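Side-chain contacts in prephenate dehydratase (PDB 3MWB), which probably catalyses the decarboxylating dehydration of prephenate to 3-phenylpyruvate in L-phenylalanine biosynthesis, and binds L-phenylalanine: residues A154-A157 and P158-A162; I108-G112 and H113-Q117. All coordinates share one frame; numbering follows the deposited sequence.

Interaction 1 (A154-A157 and P158-A162)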
ATOM      1  N   ALA A 154     -37.292 -32.350  20.963  1.00 32.14           N
ATOM      2  CA  ALA A 154     -36.010 -31.640  20.898  1.00 31.25           C
ATOM      3  C   ALA A 154     -35.405 -31.739  19.491  1.00 29.69           C
ATOM      4  O   ALA A 154     -35.733 -32.644  18.726  1.00 29.29           O
ATOM      5  CB  ALA A 154     -35.039 -32.171  21.946  1.00 32.26           C
ATOM      6  N   ILE A 155     -34.561 -30.773  19.153  1.00 28.92           N
ATOM      7  CA  ILE A 155     -33.828 -30.783  17.906  1.00 28.39           C
ATOM      8  C   ILE A 155     -32.370 -30.931  18.273  1.00 29.77           C
ATOM      9  O   ILE A 155     -31.819 -30.128  19.035  1.00 30.28           O
ATOM     10  CB  ILE A 155     -34.061 -29.496  17.094  1.00 28.06           C
ATOM     11  CG1 ILE A 155     -35.541 -29.387  16.709  1.00 27.81           C
ATOM     12  CG2 ILE A 155     -33.193 -29.501  15.847  1.00 26.91           C
ATOM     13  CD1 ILE A 155     -35.920 -28.047  16.087  1.00 28.61           C
ATOM     14  N   CYS A 156     -31.753 -31.978  17.736  1.00 30.00           N
ATOM     15  CA  CYS A 156     -30.429 -32.367  18.162  1.00 31.64           C
ATOM     16  C   CYS A 156     -29.674 -33.080  17.037  1.00 32.08           C
ATOM     17  O   CYS A 156     -30.177 -33.177  15.914  1.00 31.27           O
ATOM     18  CB  CYS A 156     -30.557 -33.283  19.376  1.00 32.25           C
ATOM     19  SG  CYS A 156     -31.519 -34.757  19.015  0.92 32.92           S
ATOM     20  N   ALA A 157     -28.486 -33.582  17.368  1.00 33.85           N
ATOM     21  CA  ALA A 157     -27.644 -34.366  16.455  1.00 35.34           C
ATOM     22  C   ALA A 157     -28.120 -35.812  16.306  1.00 35.86           C
ATOM     23  O   ALA A 157     -28.739 -36.367  17.222  1.00 36.33           O
ATOM     24  CB  ALA A 157     -26.170 -34.341  16.934  1.00 37.32           C
ATOM     25  N   PRO A 158     -27.852 -36.431  15.141  1.00 36.56           N
ATOM     26  CA  PRO A 158     -28.095 -37.867  15.028  1.00 37.92           C
ATOM     27  C   PRO A 158     -27.334 -38.683  16.084  1.00 40.01           C
ATOM     28  O   PRO A 158     -27.837 -39.715  16.524  1.00 40.58           O
ATOM     29  CB  PRO A 158     -27.592 -38.196  13.615  1.00 38.97           C
ATOM     30  CG  PRO A 158     -27.842 -36.945  12.854  1.00 37.11           C
ATOM     31  CD  PRO A 158     -27.519 -35.834  13.833  1.00 36.19           C
ATOM     32  N   LEU A 159     -26.153 -38.208  16.497  1.00 41.38           N
ATOM     33  CA  LEU A 159     -25.346 -38.893  17.514  1.00 44.12           C
ATOM     34  C   LEU A 159     -26.169 -39.274  18.747  1.00 43.79           C
ATOM     35  O   LEU A 159     -26.243 -40.450  19.103  1.00 45.49           O
ATOM     36  CB  LEU A 159     -24.120 -38.056  17.936  1.00 45.72           C
ATOM     37  CG  LEU A 159     -23.290 -38.594  19.124  1.00 49.50           C
ATOM     38  CD1 LEU A 159     -22.791 -40.028  18.880  1.00 52.10           C
ATOM     39  CD2 LEU A 159     -22.113 -37.682  19.486  1.00 51.97           C
ATOM     40  N   ILE A 160     -26.789 -38.281  19.383  1.00 41.85           N
ATOM     41  CA  ILE A 160     -27.466 -38.507  20.657  1.00 42.35           C
ATOM     42  C   ILE A 160     -28.746 -39.351  20.512  1.00 42.02           C
ATOM     43  O   ILE A 160     -29.114 -40.107  21.432  1.00 43.33           O
ATOM     44  CB  ILE A 160     -27.666 -37.185  21.466  1.00 42.08           C
ATOM     45  CG1 ILE A 160     -27.944 -37.496  22.946  1.00 44.04           C
ATOM     46  CG2 ILE A 160     -28.728 -36.282  20.821  1.00 37.82           C
ATOM     47  CD1 ILE A 160     -27.451 -36.447  23.906  1.00 46.08           C
ATOM     48  N   ALA A 161     -29.400 -39.245  19.354  1.00 39.90           N
ATOM     49  CA  ALA A 161     -30.534 -40.099  19.062  1.00 40.13           C
ATOM     50  C   ALA A 161     -30.082 -41.562  18.984  1.00 42.96           C
ATOM     51  O   ALA A 161     -30.704 -42.419  19.598  1.00 44.68           O
ATOM     52  CB  ALA A 161     -31.234 -39.675  17.788  1.00 38.31           C
ATOM     53  N   ALA A 162     -28.987 -41.830  18.267  1.00 43.83           N
ATOM     54  CA  ALA A 162     -28.446 -43.191  18.145  1.00 46.85           C
ATOM     55  C   ALA A 162     -27.983 -43.792  19.477  1.00 49.39           C
ATOM     56  O   ALA A 162     -27.923 -45.011  19.627  1.00 52.35           O
ATOM     57  CB  ALA A 162     -27.312 -43.232  17.126  1.00 47.51           C
TER
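C156 and I160 meet where strand 153-156 gives way to helix 158-163, a strand-to-helix junction with A157 at the N-cap position. Their side chains touch through one branch: SG of C156 lies 3.7 Å from CG2 of I160, and CB of C156 is almost as near that methyl. The sulfur reaches it because it sits between the backbone N and the carbonyl carbon (chi1 59°). In I160 the same niche is filled by CG2, while CG1 stands opposite the backbone N (chi1 -162°) and carries the ethyl arm away from the strand. CG2 of I160 also lies 3.6 Å from the carbonyl O of A157, so it is bordered by a sulfur and a backbone oxygen.

At the joint itself, the methyl of A157 lies alongside the proline ring, its CB 3.7 Å from CD of P158. A second, looser apolar approach follows one residue on, with CB of A157 4.4 Å from CB of L159. P158 occupies the first turn, where its lack of an N-H costs no helical bond, and its phi of -57° suits the helix. Its own carbonyl O accepts the bond from N of A162 at 3.0 Å, a regular bond of the helix's first turn.

Farther out, backbone bonding of C156 to V93 holds the strand end in its sheet. A138, A141 and M142 of helix 137-143 pack on I160, whereas F18 of helix 18-23 touches A157. A161 is a magnesium-binding residue, as are Q164 and L167, although no magnesium is bound to this chain; the I160 side chain comes within about 4 Å of those of Q164 and L167. At A161 itself the methyl CB lies 4.2 Å from O of A157.

Interaction 2 (I108-G112 and H113-Q117)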
ATOM      1  N   ILE A 108     -41.002 -27.261  21.656  1.00 35.46           N
ATOM      2  CA  ILE A 108     -39.742 -27.856  21.171  1.00 33.00           C
ATOM      3  C   ILE A 108     -38.549 -27.122  21.794  1.00 32.46           C
ATOM      4  O   ILE A 108     -38.460 -25.897  21.714  1.00 33.14           O
ATOM      5  CB  ILE A 108     -39.619 -27.778  19.637  1.00 31.88           C
ATOM      6  CG1 ILE A 108     -40.816 -28.455  18.957  1.00 32.79           C
ATOM      7  CG2 ILE A 108     -38.309 -28.430  19.143  1.00 29.32           C
ATOM      8  CD1 ILE A 108     -41.002 -28.033  17.535  1.00 31.67           C
ATOM      9  N   SER A 109     -37.642 -27.872  22.408  1.00 31.57           N
ATOM     10  CA  SER A 109     -36.437 -27.295  23.003  1.00 30.90           C
ATOM     11  C   SER A 109     -35.183 -27.598  22.179  1.00 29.35           C
ATOM     12  O   SER A 109     -35.002 -28.706  21.691  1.00 28.66           O
ATOM     13  CB  SER A 109     -36.250 -27.806  24.426  1.00 32.00           C
ATOM     14  OG  SER A 109     -35.069 -27.269  25.010  1.00 32.46           O
ATOM     15  N   THR A 110     -34.335 -26.584  22.017  1.00 28.84           N
ATOM     16  CA  THR A 110     -33.041 -26.727  21.368  1.00 27.49           C
ATOM     17  C   THR A 110     -32.210 -25.480  21.618  1.00 28.18           C
ATOM     18  O   THR A 110     -32.704 -24.488  22.180  1.00 29.41           O
ATOM     19  CB  THR A 110     -33.165 -26.980  19.837  1.00 27.00           C
ATOM     20  OG1 THR A 110     -31.889 -27.352  19.313  1.00 25.04           O
ATOM     21  CG2 THR A 110     -33.695 -25.754  19.104  1.00 26.41           C
ATOM     22  N   HIS A 111     -30.949 -25.528  21.201  1.00 27.52           N
ATOM     23  CA  HIS A 111     -30.118 -24.344  21.213  1.00 27.19           C
ATOM     24  C   HIS A 111     -30.665 -23.393  20.161  1.00 27.54           C
ATOM     25  O   HIS A 111     -31.053 -23.845  19.091  1.00 27.49           O
ATOM     26  CB  HIS A 111     -28.664 -24.685  20.891  1.00 26.29           C
ATOM     27  CG  HIS A 111     -27.739 -23.525  21.091  1.00 26.86           C
ATOM     28  ND1 HIS A 111     -26.882 -23.426  22.171  1.00 28.30           N
ATOM     29  CD2 HIS A 111     -27.580 -22.386  20.379  1.00 25.07           C
ATOM     30  CE1 HIS A 111     -26.216 -22.284  22.096  1.00 27.41           C
ATOM     31  NE2 HIS A 111     -26.625 -21.634  21.017  1.00 27.42           N
ATOM     32  N   GLY A 112     -30.686 -22.090  20.464  1.00 28.30           N
ATOM     33  CA  GLY A 112     -31.145 -21.050  19.517  1.00 29.02           C
ATOM     34  C   GLY A 112     -30.537 -21.112  18.123  1.00 28.43           C
ATOM     35  O   GLY A 112     -31.198 -20.781  17.127  1.00 30.48           O
ATOM     36  N   HIS A 113     -29.279 -21.523  18.037  1.00 34.19           N
ATOM     37  CA  HIS A 113     -28.593 -21.672  16.747  1.00 33.10           C
ATOM     38  C   HIS A 113     -29.203 -22.785  15.888  1.00 32.65           C
ATOM     39  O   HIS A 113     -29.285 -22.661  14.667  1.00 32.68           O
ATOM     40  CB  HIS A 113     -27.103 -21.940  16.978  1.00 32.84           C
ATOM     41  CG  HIS A 113     -26.368 -20.777  17.576  1.00 33.26           C
ATOM     42  ND1 HIS A 113     -24.992 -20.710  17.622  1.00 32.08           N
ATOM     43  CD2 HIS A 113     -26.819 -19.624  18.134  1.00 34.72           C
ATOM     44  CE1 HIS A 113     -24.628 -19.574  18.193  1.00 34.62           C
ATOM     45  NE2 HIS A 113     -25.716 -18.895  18.513  1.00 32.01           N
ATOM     46  N   ALA A 114     -29.610 -23.872  16.538  1.00 32.38           N
ATOM     47  CA  ALA A 114     -30.312 -24.957  15.855  1.00 33.06           C
ATOM     48  C   ALA A 114     -31.717 -24.510  15.425  1.00 32.93           C
ATOM     49  O   ALA A 114     -32.119 -24.692  14.264  1.00 32.95           O
ATOM     50  CB  ALA A 114     -30.382 -26.190  16.741  1.00 33.41           C
ATOM     51  N   TRP A 115     -32.446 -23.910  16.360  1.00 33.90           N
ATOM     52  CA  TRP A 115     -33.793 -23.429  16.087  1.00 35.51           C
ATOM     53  C   TRP A 115     -33.838 -22.566  14.837  1.00 35.51           C
ATOM     54  O   TRP A 115     -34.638 -22.824  13.938  1.00 36.17           O
ATOM     55  CB  TRP A 115     -34.363 -22.649  17.279  1.00 37.64           C
ATOM     56  CG  TRP A 115     -35.765 -22.168  17.028  1.00 40.23           C
ATOM     57  CD1 TRP A 115     -36.157 -20.887  16.770  1.00 43.15           C
ATOM     58  CD2 TRP A 115     -36.951 -22.973  16.968  1.00 42.86           C
ATOM     59  NE1 TRP A 115     -37.517 -20.839  16.571  1.00 46.63           N
ATOM     60  CE2 TRP A 115     -38.030 -22.105  16.683  1.00 46.23           C
ATOM     61  CE3 TRP A 115     -37.210 -24.342  17.135  1.00 42.11           C
ATOM     62  CZ2 TRP A 115     -39.350 -22.561  16.562  1.00 48.18           C
ATOM     63  CZ3 TRP A 115     -38.509 -24.791  17.017  1.00 44.09           C
ATOM     64  CH2 TRP A 115     -39.568 -23.902  16.741  1.00 47.42           C
ATOM     65  N   ALA A 116     -32.953 -21.571  14.778  1.00 35.88           N
ATOM     66  CA  ALA A 116     -32.928 -20.580  13.698  1.00 37.38           C
ATOM     67  C   ALA A 116     -32.684 -21.195  12.316  1.00 37.09           C
ATOM     68  O   ALA A 116     -32.999 -20.588  11.295  1.00 39.05           O
ATOM     69  CB  ALA A 116     -31.865 -19.513  13.997  1.00 38.39           C
ATOM     70  N   GLN A 117     -32.108 -22.395  12.294  1.00 35.34           N
ATOM     71  CA  GLN A 117     -31.810 -23.087  11.039  1.00 35.97           C
ATOM     72  C   GLN A 117     -32.827 -24.149  10.664  1.00 34.27           C
ATOM     73  O   GLN A 117     -32.647 -24.805   9.653  1.00 35.22           O
ATOM     74  CB  GLN A 117     -30.479 -23.810  11.134  1.00 36.80           C
ATOM     75  CG  GLN A 117     -29.271 -22.947  11.243  1.00 39.20           C
ATOM     76  CD  GLN A 117     -28.045 -23.802  11.239  1.00 40.78           C
ATOM     77  OE1 GLN A 117     -27.740 -24.460  10.241  1.00 43.32           O
ATOM     78  NE2 GLN A 117     -27.344 -23.828  12.361  1.00 40.69           N
TER
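H111 and H113 form a T-shaped (edge-to-face) pair at the start of helix 112-115, with ring centroids 4.5 Å apart and planes at 73°. The CD2-NE2 edge of H111 points at one face of H113, NE2 standing 3.5 Å above that plane and offset toward its rim. H113 turns its ring back beside its own backbone N, CG opposite the carbonyl carbon (chi1 -67°), which presents that face to H111. ND1 of H113 is hydrogen-bonded to the carbonyl O of S62; an alanine here would probably leave that oxygen without its imidazole partner and the H111 edge without a face to rest on.

Backbone bonds close the first turn. From the N-cap residue H111, the carbonyl O accepts W115 N at 3.1 Å in a nearly straight bond (169°) lying in the carbonyl plane, and A114 N more weakly. G112 O takes A116 N at 3.0 Å, tilted from its carbonyl plane.

Apolar packing ties the strand to the helix. CG2 of T110 lies 3.7 Å from CB of W115, while CD1 of I108 reaches the indole edge, 4.1 Å from CZ3. On the other branch, OG1 of T110 lies 3.2 Å from CB of A114. This hydroxyl is hydrogen-bonded to O of I155.

Around this turn, Y131 stacks on the W115 ring, strand 153-156 packs against I108 and W115, and T137 of helix 137-143 touches T110 and A114. N39 of the second subunit packs on W115.

How the interactions relate
The two contacts lie in series along the chain, interaction 2 before interaction 1, with centres about 13 Å apart. Each is a strand running into a helix, and strands 107-110 and 153-156 are parallel neighbours in one mixed sheet. Their seam includes packing of A154 CB on S109 O at 3.5 Å and of I155 CG1 on I108 CG2 at 3.8 Å. Both helical starts therefore lie at the same end of the sheet, with helix 137-143 touching both interactions. All four segments fall within the prephenate dehydratase region of the chain, whose family is grouped with the periplasmic binding proteins.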